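Local coordinates for hemolysin II regulatory protein (Bacillus cereus, PDB 2JJ7), which probably binds DNA as a TetR-family transcriptional regulator associated with the hemolysin II gene, at residues 18-23 with 52-57; 102-107 with 120-125; 124-129 with 156-161. One frame throughout, in Å; residues are numbered along the deposited sequence. Where two conformers were deposited one is given.

Contact 1 of 3, residues 18-23 with 52-57; sequences KKFGER and ENLYYE
The ring of Phe-20 takes Tyr-55 on one face. Tyr-55 CD2 stands 3.8 Å above the plane of the Phe-20 ring, over its centre. The tyrosine therefore meets the phenylalanine with its edge, and Phe-20 CD2 lies in the plane of the Tyr-55 ring. This is a T-shaped stack, with centroids 5.1 Å apart and planes at 75°. The far end of the Phe-20 ring also reaches the backbone of the other helix. Phe-20 CE2 comes to 3.7 Å from Tyr-55 CA, and Phe-20 CZ packs on Tyr-55 CB at 3.9 Å. Tyr-55 CG is anti to the backbone N (chi1 -172°), which swings the ring to the side where Phe-20 lies. Both residues belong to the helical N-terminal DNA-binding domain of the TetR family. Phe-20 is on helix 5-23 and Tyr-55 on helix 51-62. The predicted helix-turn-helix lies between them in sequence, and its helix 30-37 adds Ile-33 against Phe-20. Leu-54 contributes less: its CG is 4.5 Å from Phe-20 CE2, and it also packs on Ile-12, Leu-13 and Ala-16 of helix 5-23. Tyr-25 and Phe-59 make further edge-to-face pairs with Tyr-55.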
loop_
_atom_site.group_PDB
_atom_site.type_symbol
_atom_site.label_atom_id
_atom_site.label_comp_id
_atom_site.label_asym_id
_atom_site.label_seq_id
_atom_site.Cartn_x
_atom_site.Cartn_y
_atom_site.Cartn_z
ATOM N N LYS B 18 -5.384 -2.934 -21.862
ATOM C CA LYS B 18 -3.955 -3.217 -21.880
ATOM C C LYS B 18 -3.108 -1.946 -21.798
ATOM O O LYS B 18 -2.209 -1.844 -20.962
ATOM C CB LYS B 18 -3.570 -4.005 -23.137
ATOM C CG LYS B 18 -2.100 -4.443 -23.131
ATOM C CD LYS B 18 -1.661 -5.075 -24.436
ATOM C CE LYS B 18 -0.185 -5.434 -24.384
ATOM N NZ LYS B 18 0.186 -6.428 -25.430
ATOM N N LYS B 19 -3.419 -0.981 -22.658
ATOM C CA LYS B 19 -2.624 0.238 -22.788
ATOM C C LYS B 19 -2.784 1.205 -21.619
ATOM O O LYS B 19 -1.792 1.691 -21.079
ATOM C CB LYS B 19 -2.907 0.913 -24.135
ATOM C CG LYS B 19 -2.242 0.205 -25.322
ATOM C CD LYS B 19 -0.744 0.519 -25.330
ATOM C CE LYS B 19 0.042 -0.467 -26.156
ATOM N NZ LYS B 19 1.501 -0.307 -25.923
ATOM N N PHE B 20 -4.027 1.474 -21.226
ATOM C CA PHE B 20 -4.305 2.191 -19.975
ATOM C C PHE B 20 -3.599 1.560 -18.779
ATOM O O PHE B 20 -3.050 2.272 -17.945
ATOM C CB PHE B 20 -5.804 2.231 -19.681
ATOM C CG PHE B 20 -6.557 3.284 -20.452
ATOM C CD1 PHE B 20 -6.121 4.608 -20.469
ATOM C CD2 PHE B 20 -7.732 2.955 -21.121
ATOM C CE1 PHE B 20 -6.830 5.592 -21.182
ATOM C CE2 PHE B 20 -8.455 3.934 -21.829
ATOM C CZ PHE B 20 -8.003 5.247 -21.860
ATOM N N GLY B 21 -3.627 0.231 -18.691
ATOM C CA GLY B 21 -2.981 -0.491 -17.583
ATOM C C GLY B 21 -1.467 -0.316 -17.561
ATOM O O GLY B 21 -0.852 -0.263 -16.497
ATOM N N GLU B 22 -0.875 -0.228 -18.749
ATOM C CA GLU B 22 0.560 -0.069 -18.894
ATOM C C GLU B 22 1.051 1.337 -18.563
ATOM O O GLU B 22 2.097 1.486 -17.932
ATOM C CB GLU B 22 0.997 -0.438 -20.309
ATOM C CG GLU B 22 1.140 -1.929 -20.558
ATOM C CD GLU B 22 1.323 -2.251 -22.029
ATOM O OE1 GLU B 22 1.472 -1.302 -22.833
ATOM O OE2 GLU B 22 1.323 -3.451 -22.378
ATOM N N ARG B 23 0.301 2.354 -18.974
ATOM C CA ARG B 23 0.810 3.730 -18.956
ATOM C C ARG B 23 -0.069 4.722 -18.212
ATOM O O ARG B 23 0.253 5.910 -18.146
ATOM C CB ARG B 23 1.037 4.235 -20.384
ATOM C CG ARG B 23 2.387 3.875 -20.961
ATOM C CD ARG B 23 2.604 4.578 -22.282
ATOM N NE ARG B 23 3.843 4.159 -22.934
ATOM C CZ ARG B 23 4.082 4.275 -24.239
ATOM N NH1 ARG B 23 3.166 4.790 -25.055
ATOM N NH2 ARG B 23 5.240 3.862 -24.736
ATOM N N GLU B 52 -11.608 9.472 -23.027
ATOM C CA GLU B 52 -12.380 9.604 -21.788
ATOM C C GLU B 52 -13.495 8.563 -21.730
ATOM O O GLU B 52 -13.637 7.840 -20.742
ATOM C CB GLU B 52 -12.929 11.024 -21.633
ATOM C CG GLU B 52 -13.985 11.207 -20.534
ATOM C CD GLU B 52 -13.407 11.392 -19.138
ATOM O OE1 GLU B 52 -12.958 10.384 -18.548
ATOM O OE2 GLU B 52 -13.428 12.536 -18.620
ATOM N N ASN B 53 -14.264 8.477 -22.810
ATOM C CA ASN B 53 -15.370 7.535 -22.902
ATOM C C ASN B 53 -14.875 6.091 -23.008
ATOM O O ASN B 53 -15.479 5.172 -22.460
ATOM C CB ASN B 53 -16.265 7.888 -24.092
ATOM C CG ASN B 53 -17.450 6.955 -24.215
ATOM O OD1 ASN B 53 -18.247 6.827 -23.280
ATOM N ND2 ASN B 53 -17.560 6.272 -25.360
ATOM N N LEU B 54 -13.767 5.909 -23.716
ATOM C CA LEU B 54 -13.127 4.623 -23.852
ATOM C C LEU B 54 -12.694 4.092 -22.478
ATOM O O LEU B 54 -12.888 2.919 -22.170
ATOM C CB LEU B 54 -11.919 4.768 -24.769
ATOM C CG LEU B 54 -11.215 3.552 -25.362
ATOM C CD1 LEU B 54 -12.207 2.555 -25.917
ATOM C CD2 LEU B 54 -10.292 4.042 -26.451
ATOM N N TYR B 55 -12.115 4.973 -21.668
ATOM C CA TYR B 55 -11.761 4.681 -20.277
ATOM C C TYR B 55 -12.975 4.266 -19.462
ATOM O O TYR B 55 -12.929 3.258 -18.771
ATOM C CB TYR B 55 -11.129 5.910 -19.662
ATOM C CG TYR B 55 -10.521 5.725 -18.287
ATOM C CD1 TYR B 55 -11.107 6.325 -17.182
ATOM C CD2 TYR B 55 -9.335 5.013 -18.100
ATOM C CE1 TYR B 55 -10.564 6.213 -15.934
ATOM C CE2 TYR B 55 -8.770 4.888 -16.820
ATOM C CZ TYR B 55 -9.402 5.504 -15.753
ATOM O OH TYR B 55 -8.909 5.455 -14.487
ATOM N N TYR B 56 -14.056 5.042 -19.559
ATOM C CA TYR B 56 -15.314 4.686 -18.904
ATOM C C TYR B 56 -15.746 3.279 -19.326
ATOM O O TYR B 56 -16.088 2.457 -18.476
ATOM C CB TYR B 56 -16.431 5.690 -19.226
ATOM C CG TYR B 56 -16.298 7.071 -18.600
ATOM C CD1 TYR B 56 -15.407 7.328 -17.558
ATOM C CD2 TYR B 56 -17.103 8.115 -19.036
ATOM C CE1 TYR B 56 -15.310 8.602 -16.996
ATOM C CE2 TYR B 56 -17.016 9.373 -18.480
ATOM C CZ TYR B 56 -16.125 9.620 -17.472
ATOM O OH TYR B 56 -16.070 10.897 -16.943
ATOM N N GLU B 57 -15.707 3.001 -20.626
ATOM C CA GLU B 57 -16.124 1.706 -21.147
ATOM C C GLU B 57 -15.219 0.561 -20.668
ATOM O O GLU B 57 -15.676 -0.574 -20.525
ATOM C CB GLU B 57 -16.204 1.740 -22.675
ATOM C CG GLU B 57 -17.345 2.578 -23.234
ATOM C CD GLU B 57 -18.719 2.128 -22.750
ATOM O OE1 GLU B 57 -18.973 0.909 -22.672
ATOM O OE2 GLU B 57 -19.543 3.005 -22.440
#

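Contact 2 of 3, residues 102-107 with 120-125; sequences TLAYEE and PYFIGS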
loop_
_atom_site.group_PDB
_atom_site.type_symbol
_atom_site.label_atom_id
_atom_site.label_comp_id
_atom_site.label_asym_id
_atom_site.label_seq_id
_atom_site.Cartn_x
_atom_site.Cartn_y
_atom_site.Cartn_z
ATOM N N THR B 102 -4.500 -1.512 -11.044
ATOM C CA THR B 102 -3.647 -0.347 -11.250
ATOM C C THR B 102 -4.488 0.918 -11.423
ATOM O O THR B 102 -4.231 1.925 -10.770
ATOM C CB THR B 102 -2.758 -0.543 -12.503
ATOM O OG1 THR B 102 -1.755 -1.521 -12.212
ATOM C CG2 THR B 102 -2.086 0.768 -12.926
ATOM N N LEU B 103 -5.507 0.847 -12.277
ATOM C CA LEU B 103 -6.308 2.025 -12.601
ATOM C C LEU B 103 -7.163 2.475 -11.430
ATOM O O LEU B 103 -7.251 3.683 -11.159
ATOM C CB LEU B 103 -7.178 1.781 -13.840
ATOM C CG LEU B 103 -6.418 1.452 -15.122
ATOM C CD1 LEU B 103 -7.402 1.142 -16.255
ATOM C CD2 LEU B 103 -5.450 2.582 -15.499
ATOM N N ALA B 104 -7.790 1.514 -10.740
ATOM C CA ALA B 104 -8.586 1.852 -9.563
ATOM C C ALA B 104 -7.700 2.379 -8.462
ATOM O O ALA B 104 -8.092 3.307 -7.776
ATOM C CB ALA B 104 -9.412 0.663 -9.053
ATOM N N TYR B 105 -6.507 1.808 -8.290
ATOM C CA TYR B 105 -5.613 2.328 -7.252
ATOM C C TYR B 105 -5.328 3.816 -7.484
ATOM O O TYR B 105 -5.465 4.632 -6.547
ATOM C CB TYR B 105 -4.315 1.515 -7.120
ATOM C CG TYR B 105 -3.347 2.067 -6.084
ATOM C CD1 TYR B 105 -3.426 1.674 -4.749
ATOM C CD2 TYR B 105 -2.360 2.998 -6.441
ATOM C CE1 TYR B 105 -2.539 2.187 -3.793
ATOM C CE2 TYR B 105 -1.492 3.518 -5.498
ATOM C CZ TYR B 105 -1.579 3.102 -4.179
ATOM O OH TYR B 105 -0.711 3.624 -3.254
ATOM N N GLU B 106 -4.941 4.160 -8.716
ATOM C CA GLU B 106 -4.627 5.548 -9.078
ATOM C C GLU B 106 -5.796 6.489 -8.807
ATOM O O GLU B 106 -5.593 7.586 -8.298
ATOM C CB GLU B 106 -4.210 5.675 -10.553
ATOM C CG GLU B 106 -2.780 5.221 -10.884
ATOM C CD GLU B 106 -1.701 5.811 -9.959
ATOM O OE1 GLU B 106 -1.805 7.005 -9.553
ATOM O OE2 GLU B 106 -0.741 5.063 -9.651
ATOM N N GLU B 107 -7.012 6.064 -9.161
ATOM C CA GLU B 107 -8.207 6.895 -8.964
ATOM C C GLU B 107 -8.546 7.029 -7.493
ATOM O O GLU B 107 -9.115 8.045 -7.066
ATOM C CB GLU B 107 -9.417 6.317 -9.711
ATOM C CG GLU B 107 -9.248 6.215 -11.238
ATOM C CD GLU B 107 -9.476 7.541 -11.981
ATOM O OE1 GLU B 107 -9.816 8.558 -11.336
ATOM O OE2 GLU B 107 -9.314 7.565 -13.225
ATOM N N PRO B 120 -19.401 3.373 -9.837
ATOM C CA PRO B 120 -20.249 2.178 -9.753
ATOM C C PRO B 120 -19.581 0.903 -10.247
ATOM O O PRO B 120 -19.993 -0.188 -9.860
ATOM C CB PRO B 120 -21.445 2.522 -10.644
ATOM C CG PRO B 120 -21.516 4.003 -10.613
ATOM C CD PRO B 120 -20.095 4.476 -10.536
ATOM N N TYR B 121 -18.555 1.035 -11.074
ATOM C CA TYR B 121 -17.931 -0.134 -11.685
ATOM C C TYR B 121 -16.798 -0.803 -10.889
ATOM O O TYR B 121 -16.286 -1.843 -11.292
ATOM C CB TYR B 121 -17.496 0.201 -13.098
ATOM C CG TYR B 121 -18.635 0.729 -13.945
ATOM C CD1 TYR B 121 -18.632 2.037 -14.407
ATOM C CD2 TYR B 121 -19.737 -0.077 -14.251
ATOM C CE1 TYR B 121 -19.684 2.522 -15.195
ATOM C CE2 TYR B 121 -20.788 0.396 -15.023
ATOM C CZ TYR B 121 -20.758 1.692 -15.490
ATOM O OH TYR B 121 -21.805 2.152 -16.251
ATOM N N PHE B 122 -16.415 -0.222 -9.759
ATOM C CA PHE B 122 -15.387 -0.839 -8.913
ATOM C C PHE B 122 -15.259 -0.167 -7.549
ATOM O O PHE B 122 -15.493 -0.792 -6.514
ATOM C CB PHE B 122 -14.009 -0.862 -9.611
ATOM C CG PHE B 122 -13.002 -1.726 -8.902
ATOM C CD1 PHE B 122 -12.870 -3.067 -9.235
ATOM C CD2 PHE B 122 -12.226 -1.207 -7.858
ATOM C CE1 PHE B 122 -11.954 -3.888 -8.564
ATOM C CE2 PHE B 122 -11.313 -2.010 -7.172
ATOM C CZ PHE B 122 -11.179 -3.361 -7.525
ATOM N N ILE B 123 -14.895 1.110 -7.561
ATOM C CA ILE B 123 -14.517 1.813 -6.336
ATOM C C ILE B 123 -15.653 1.897 -5.308
ATOM O O ILE B 123 -15.400 1.801 -4.097
ATOM C CB ILE B 123 -13.924 3.204 -6.650
ATOM C CG1 ILE B 123 -12.550 3.044 -7.290
ATOM C CG2 ILE B 123 -13.820 4.074 -5.376
ATOM C CD1 ILE B 123 -12.098 4.227 -8.162
ATOM N N GLY B 124 -16.888 2.088 -5.788
ATOM C CA GLY B 124 -18.055 2.183 -4.911
ATOM C C GLY B 124 -18.159 0.979 -3.990
ATOM O O GLY B 124 -18.325 1.128 -2.777
ATOM N N SER B 125 -18.037 -0.216 -4.563
ATOM C CA SER B 125 -18.135 -1.455 -3.805
ATOM C C SER B 125 -16.877 -1.714 -2.969
ATOM O O SER B 125 -16.957 -2.248 -1.850
ATOM C CB SER B 125 -18.392 -2.633 -4.738
ATOM O OG SER B 125 -19.669 -2.527 -5.348
#
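Ala-104 points its CB at the ring of Phe-122 and at the side chain of Ile-123. The methyl approaches the ring obliquely, near the CD2-CE2 bond. Ala-104 CB is 3.6 Å from Phe-122 CD2 and 3.8 Å from Phe-122 CE2. The small side chain lets helix 98-109 come close, and the CA atoms of Ala-104 and Ile-123 are 6.8 Å apart. A chi1 of -168° swings the Phe-122 ring away from its own backbone N and carries it toward helix 98-109. Ile-123 sends its longer branch to the same helix. Ile-123 CD1 rests on Glu-107 CB at 3.7 Å and is 4.1 Å from the backbone oxygen of Ala-104. Ile-123 CG1 lies 4.3 Å from Ala-104 CB. Ala-104 and Glu-107 are about one helical turn apart, and Ile-123 CD1 bridges them.

Glu-107 turns its CB to Ile-123, but its chain bends at chi2 (-80°) and takes the carboxylate away. There OE2 is probably hydrogen-bonded to Tyr-55 OH and forms a salt bridge with Arg-114, while OE1 bonds to Ser-112 OG; the nearby arginine would be expected to favour the charged form. Phe-122 occupies the N-cap position of helix 123-126. Its ring also meets Phe-90 edge-to-face and packs on His-93 and Ile-94 of helix 79-96. The contact joins the first turn of helix 123-126 to helix 98-109 within the C-terminal domain. On another side of helix 98-109, Tyr-105 stacks on His-149 of the second subunit.

The chemistry across the two segments is apolar. With no polar bond between them, the contact rests on shape and burial, and the carboxylate of Glu-107 bends away to its polar partners.

Contact 3 of 3, residues 124-129 with 156-161; sequences GSFEQL and SIVLFP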
loop_
_atom_site.group_PDB
_atom_site.type_symbol
_atom_site.label_atom_id
_atom_site.label_comp_id
_atom_site.label_asym_id
_atom_site.label_seq_id
_atom_site.Cartn_x
_atom_site.Cartn_y
_atom_site.Cartn_z
ATOM N N GLY B 124 -16.888 2.088 -5.788
ATOM C CA GLY B 124 -18.055 2.183 -4.911
ATOM C C GLY B 124 -18.159 0.979 -3.990
ATOM O O GLY B 124 -18.325 1.128 -2.777
ATOM N N SER B 125 -18.037 -0.216 -4.563
ATOM C CA SER B 125 -18.135 -1.455 -3.805
ATOM C C SER B 125 -16.877 -1.714 -2.969
ATOM O O SER B 125 -16.957 -2.248 -1.850
ATOM C CB SER B 125 -18.392 -2.633 -4.738
ATOM O OG SER B 125 -19.669 -2.527 -5.348
ATOM N N PHE B 126 -15.724 -1.318 -3.515
ATOM C CA PHE B 126 -14.453 -1.399 -2.802
ATOM C C PHE B 126 -14.485 -0.578 -1.502
ATOM O O PHE B 126 -13.862 -0.951 -0.506
ATOM C CB PHE B 126 -13.285 -0.968 -3.719
ATOM C CG PHE B 126 -11.931 -1.426 -3.228
ATOM C CD1 PHE B 126 -11.095 -0.556 -2.539
ATOM C CD2 PHE B 126 -11.502 -2.746 -3.429
ATOM C CE1 PHE B 126 -9.845 -0.983 -2.059
ATOM C CE2 PHE B 126 -10.236 -3.185 -2.963
ATOM C CZ PHE B 126 -9.406 -2.305 -2.282
ATOM N N GLU B 127 -15.215 0.533 -1.521
ATOM C CA GLU B 127 -15.370 1.409 -0.340
ATOM C C GLU B 127 -16.154 0.793 0.844
ATOM O O GLU B 127 -16.300 1.423 1.889
ATOM C CB GLU B 127 -15.991 2.737 -0.746
ATOM C CG GLU B 127 -14.948 3.715 -1.254
ATOM C CD GLU B 127 -15.530 5.011 -1.763
ATOM O OE1 GLU B 127 -16.767 5.175 -1.739
ATOM O OE2 GLU B 127 -14.734 5.872 -2.201
ATOM N N GLN B 128 -16.652 -0.430 0.675
ATOM C CA GLN B 128 -17.303 -1.134 1.780
ATOM C C GLN B 128 -16.297 -1.472 2.878
ATOM O O GLN B 128 -16.686 -1.725 4.008
ATOM C CB GLN B 128 -17.948 -2.427 1.312
ATOM C CG GLN B 128 -19.324 -2.289 0.717
ATOM C CD GLN B 128 -19.974 -3.646 0.535
ATOM O OE1 GLN B 128 -20.027 -4.448 1.472
ATOM N NE2 GLN B 128 -20.458 -3.920 -0.670
ATOM N N LEU B 129 -15.011 -1.478 2.539
ATOM C CA LEU B 129 -13.969 -1.870 3.481
ATOM C C LEU B 129 -14.025 -1.164 4.838
ATOM O O LEU B 129 -13.945 -1.814 5.880
ATOM C CB LEU B 129 -12.600 -1.667 2.843
ATOM C CG LEU B 129 -11.390 -2.073 3.679
ATOM C CD1 LEU B 129 -11.490 -3.564 4.127
ATOM C CD2 LEU B 129 -10.106 -1.762 2.883
ATOM N N SER B 156 -3.478 -0.929 -1.107
ATOM C CA SER B 156 -2.217 -1.010 -1.816
ATOM C C SER B 156 -1.855 -2.447 -2.160
ATOM O O SER B 156 -1.367 -2.721 -3.252
ATOM C CB SER B 156 -1.094 -0.332 -1.019
ATOM O OG SER B 156 -0.693 -1.129 0.086
ATOM N N ILE B 157 -2.098 -3.369 -1.235
ATOM C CA ILE B 157 -1.741 -4.769 -1.485
ATOM C C ILE B 157 -2.770 -5.531 -2.345
ATOM O O ILE B 157 -2.396 -6.340 -3.195
ATOM C CB ILE B 157 -1.400 -5.527 -0.179
ATOM C CG1 ILE B 157 -2.612 -5.588 0.750
ATOM C CG2 ILE B 157 -0.204 -4.852 0.525
ATOM C CD1 ILE B 157 -2.297 -6.152 2.155
ATOM N N VAL B 158 -4.056 -5.265 -2.131
ATOM C CA VAL B 158 -5.104 -6.006 -2.821
ATOM C C VAL B 158 -5.191 -5.598 -4.293
ATOM O O VAL B 158 -5.511 -6.428 -5.164
ATOM C CB VAL B 158 -6.484 -5.856 -2.098
ATOM C CG1 VAL B 158 -7.647 -6.223 -3.021
ATOM C CG2 VAL B 158 -6.499 -6.739 -0.863
ATOM N N LEU B 159 -4.910 -4.329 -4.577
ATOM C CA LEU B 159 -5.031 -3.844 -5.968
ATOM C C LEU B 159 -3.765 -3.978 -6.795
ATOM O O LEU B 159 -3.775 -3.654 -7.975
ATOM C CB LEU B 159 -5.511 -2.392 -6.009
ATOM C CG LEU B 159 -6.871 -2.119 -5.354
ATOM C CD1 LEU B 159 -7.234 -0.650 -5.508
ATOM C CD2 LEU B 159 -7.936 -3.007 -5.990
ATOM N N PHE B 160 -2.668 -4.410 -6.174
ATOM C CA PHE B 160 -1.398 -4.483 -6.882
ATOM C C PHE B 160 -1.479 -5.603 -7.908
ATOM O O PHE B 160 -1.679 -6.767 -7.530
ATOM C CB PHE B 160 -0.241 -4.717 -5.899
ATOM C CG PHE B 160 1.103 -4.668 -6.534
ATOM C CD1 PHE B 160 1.869 -5.825 -6.644
ATOM C CD2 PHE B 160 1.603 -3.463 -7.046
ATOM C CE1 PHE B 160 3.124 -5.787 -7.237
ATOM C CE2 PHE B 160 2.849 -3.410 -7.645
ATOM C CZ PHE B 160 3.617 -4.571 -7.747
ATOM N N PRO B 161 -1.316 -5.265 -9.205
ATOM C CA PRO B 161 -1.615 -6.196 -10.290
ATOM C C PRO B 161 -0.727 -7.436 -10.313
ATOM O O PRO B 161 -1.095 -8.434 -10.933
ATOM C CB PRO B 161 -1.381 -5.355 -11.552
ATOM C CG PRO B 161 -0.433 -4.305 -11.138
ATOM C CD PRO B 161 -0.811 -3.979 -9.723
#
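Apolar packing between Phe-126 and the pair Val-158 and Leu-159 makes up this contact. Phe-126 CE2 is the atom that touches both partners. Phe-126 CE2 lies 3.8 Å from Leu-159 CD2 and 4.0 Å from Val-158 CG1. Phe-126 CZ adds a contact of 4.0 Å to Leu-159 CG. The two residues come to different parts of the ring: Leu-159 places CD1 over one face, while Val-158 CG1 sits at the edge, in the ring plane. Phe-126 and Leu-159 reach out from opposite directions and meet between their backbones, whose CA atoms are 10.2 Å apart. With chi1 at -162° the Phe-126 ring extends away from its backbone N, which helps it span this gap.

The fold here is the all-helical C-terminal domain of a TetR-type regulator. Phe-126 closes helix 123-126. Val-158 belongs to helix 147-158, and Leu-159 follows it in the chain. Ile-108 of helix 98-109 packs on both Phe-126 and Leu-159, and Phe-90 of helix 79-96 pairs edge-to-face with the Phe-126 ring.

Backbone hydrogen bonds shape the chain after the ring. A type I beta turn runs from Phe-126 to Leu-129, with Leu-129 N to Phe-126 O at 3.3 Å, and the same carbonyl also receives the hydroxyl of Tyr-86.

Contacts between subunits use the neighbours of Val-158 and Leu-159: Ser-156 OG bonds to Ser-156 OG of the second subunit, and Phe-160 stacks on Trp-153 of that subunit.

All three contacts are made by buried residues, and across each the packing is apolar. Contact 1 lies in the DNA-binding domain and is built on an aromatic pair. Contacts 2 and 3 lie in the C-terminal domain: contact 3 sets aliphatic groups against one phenylalanine ring, and contact 2 adds aliphatic packing of Ile-123. These two share helix 123-126, their centres are about 7 Å apart, and Phe-122 CZ meets Leu-159 CD2 at 3.6 Å. Both border the second subunit. Contact 2 is the middle piece: its helix 98-109 touches contact 1 through Leu-103 and through a probable hydrogen bond between Glu-107 and Tyr-55 OH. Contacts 1 and 3 do not touch, with nearest atoms about 7 Å apart.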